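Local coordinates for protein alginate lyase AlgAT5 (Defluviitalea, PDB 5ZQI) that probably cleaves alginate by beta-elimination, as a polysaccharide lyase of family 7 built on a beta-sandwich, at residues K249-S252 and E253-G257. Residues are numbered along the deposited sequence; the frame is centred on the assembly and turned at random.
Sequences KGDS and EDAYG
Ser-252 and Ala-255 are the two ends of a type I beta turn. The amide N of Ala-255 donates to the carbonyl O of Ser-252 over 3.2 Å, in a bent bond (145° at the hydrogen).

A side-chain bond lies within the same turn. Ser-252 OG donates to Asp-254 OD1, and the two atoms are very close at 2.5 Å. The two first torsions bring the hydroxyl and the carboxylate together. Ser-252 OG sits between its own backbone N and carbonyl carbon (chi1 71°), and Asp-254 CG takes the same kind of place (chi1 55°). This folds the carboxylate back over the turn toward the hydroxyl. Ser-252 OG also lies 3.2 Å from Ala-255 N.

The remaining contacts are van der Waals touches of the Ala-255 methyl on oxygens. Ala-255 CB packs against the serine, 3.5 Å from Ser-252 O. Asp-251 approaches the same methyl, with its OD1 3.8 Å from Ala-255 CB. Asp-251 is buried, and its carboxylate takes three hydrogen bonds. OD2 is bonded to Ser-245 OG of the same loop. Two more come from backbone N atoms of the loop between strands 142-153 and 160-167: Lys-158 N to OD2 and Val-157 N to OD1.

Backbone bonds tie Glu-253 to Gly-109 and Ala-255 to Cys-108.

The arrangement is a type I beta turn with a hydrogen bond between the side chains of its first and third residues. It ends the loop after strand 241-243 and leads into strand 256-269, an inner strand of the seven-stranded antiparallel sheet of the family 7 beta-sandwich.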
ATOM      1  N   LYS A 249     -15.498 -10.990  10.236  1.00 13.66           N
ATOM      2  CA  LYS A 249     -15.102 -12.107   9.399  1.00 13.58           C
ATOM      3  C   LYS A 249     -14.689 -13.335  10.188  1.00 13.93           C
ATOM      4  O   LYS A 249     -14.418 -14.373   9.587  1.00 14.47           O
ATOM      5  CB  LYS A 249     -13.938 -11.684   8.482  1.00 12.47           C
ATOM      6  CG  LYS A 249     -14.231 -10.396   7.729  1.00 12.16           C
ATOM      7  CD  LYS A 249     -15.415 -10.587   6.798  1.00 14.36           C
ATOM      8  CE  LYS A 249     -15.553  -9.434   5.814  1.00 19.05           C
ATOM      9  NZ  LYS A 249     -16.792  -9.627   4.997  1.00 29.33           N
ATOM     10  N   GLY A 250     -14.614 -13.241  11.511  1.00 14.13           N
ATOM     11  CA  GLY A 250     -14.204 -14.345  12.341  1.00 14.65           C
ATOM     12  C   GLY A 250     -12.756 -14.282  12.791  1.00 13.99           C
ATOM     13  O   GLY A 250     -12.334 -15.125  13.570  1.00 14.86           O
ATOM     14  N   ASP A 251     -11.997 -13.293  12.338  1.00 12.95           N
ATOM     15  CA  ASP A 251     -10.645 -13.136  12.837  1.00 12.52           C
ATOM     16  C   ASP A 251     -10.664 -12.535  14.235  1.00 12.99           C
ATOM     17  O   ASP A 251     -11.584 -11.801  14.605  1.00 16.12           O
ATOM     18  CB  ASP A 251      -9.822 -12.274  11.876  1.00 12.92           C
ATOM     19  CG  ASP A 251      -9.166 -13.110  10.769  1.00 15.09           C
ATOM     20  OD1 ASP A 251      -8.362 -13.999  11.136  1.00 14.76           O
ATOM     21  OD2 ASP A 251      -9.472 -12.924   9.572  1.00 14.47           O
ATOM     22  N   SER A 252      -9.640 -12.875  15.022  1.00 16.70           N
ATOM     23  CA  SER A 252      -9.466 -12.286  16.339  1.00 14.76           C
ATOM     24  C   SER A 252      -8.949 -10.849  16.224  1.00 13.32           C
ATOM     25  O   SER A 252      -8.411 -10.427  15.201  1.00 12.28           O
ATOM     26  CB  SER A 252      -8.505 -13.125  17.174  1.00 17.54           C
ATOM     27  OG  SER A 252      -7.190 -13.003  16.704  1.00 25.66           O
ATOM     28  N   GLU A 253      -9.122 -10.089  17.307  1.00 16.32           N
ATOM     29  CA  GLU A 253      -8.666  -8.704  17.295  1.00 15.92           C
ATOM     30  C   GLU A 253      -7.169  -8.597  17.034  1.00 13.31           C
ATOM     31  O   GLU A 253      -6.716  -7.622  16.414  1.00 13.36           O
ATOM     32  CB  GLU A 253      -9.022  -8.012  18.611  1.00 18.24           C
ATOM     33  CG  GLU A 253     -10.525  -7.771  18.803  1.00 20.22           C
ATOM     34  CD  GLU A 253     -10.879  -7.312  20.194  1.00 44.75           C
ATOM     35  OE1 GLU A 253      -9.956  -7.056  20.993  1.00 54.52           O
ATOM     36  OE2 GLU A 253     -12.085  -7.207  20.496  1.00 55.08           O
ATOM     37  N   ASP A 254      -6.389  -9.584  17.474  1.00 13.80           N
ATOM     38  CA  ASP A 254      -4.937  -9.527  17.359  1.00 14.09           C
ATOM     39  C   ASP A 254      -4.394 -10.255  16.127  1.00 14.18           C
ATOM     40  O   ASP A 254      -3.176 -10.256  15.910  1.00 16.17           O
ATOM     41  CB  ASP A 254      -4.271 -10.076  18.632  1.00 16.33           C
ATOM     42  CG  ASP A 254      -4.721 -11.465  18.993  1.00 31.06           C
ATOM     43  OD1 ASP A 254      -5.366 -12.136  18.163  1.00 45.02           O
ATOM     44  OD2 ASP A 254      -4.431 -11.882  20.136  1.00 48.59           O
ATOM     45  N   ALA A 255      -5.252 -10.851  15.307  1.00 12.26           N
ATOM     46  CA  ALA A 255      -4.817 -11.307  13.993  1.00 11.34           C
ATOM     47  C   ALA A 255      -4.391 -10.095  13.180  1.00 10.29           C
ATOM     48  O   ALA A 255      -4.874  -8.981  13.404  1.00 12.54           O
ATOM     49  CB  ALA A 255      -5.932 -12.056  13.274  1.00 13.52           C
ATOM     50  N   TYR A 256      -3.462 -10.291  12.250  1.00  9.81           N
ATOM     51  CA  TYR A 256      -2.976  -9.115  11.540  1.00  8.95           C
ATOM     52  C   TYR A 256      -2.360  -9.438  10.187  1.00  8.54           C
ATOM     53  O   TYR A 256      -1.927 -10.564   9.909  1.00 10.33           O
ATOM     54  CB  TYR A 256      -1.942  -8.359  12.389  1.00  9.33           C
ATOM     55  CG  TYR A 256      -0.674  -9.139  12.720  1.00 10.08           C
ATOM     56  CD1 TYR A 256      -0.630 -10.040  13.780  1.00 11.27           C
ATOM     57  CD2 TYR A 256       0.488  -8.912  11.994  1.00  9.85           C
ATOM     58  CE1 TYR A 256       0.557 -10.694  14.106  1.00 12.24           C
ATOM     59  CE2 TYR A 256       1.668  -9.576  12.300  1.00 11.96           C
ATOM     60  CZ  TYR A 256       1.695 -10.458  13.356  1.00 12.00           C
ATOM     61  OH  TYR A 256       2.898 -11.095  13.641  1.00 16.48           O
ATOM     62  N   GLY A 257      -2.311  -8.391   9.367  1.00  7.60           N
ATOM     63  CA  GLY A 257      -1.469  -8.351   8.186  1.00  8.73           C
ATOM     64  C   GLY A 257      -0.214  -7.532   8.460  1.00  7.29           C
ATOM     65  O   GLY A 257      -0.245  -6.553   9.201  1.00  7.65           O
TER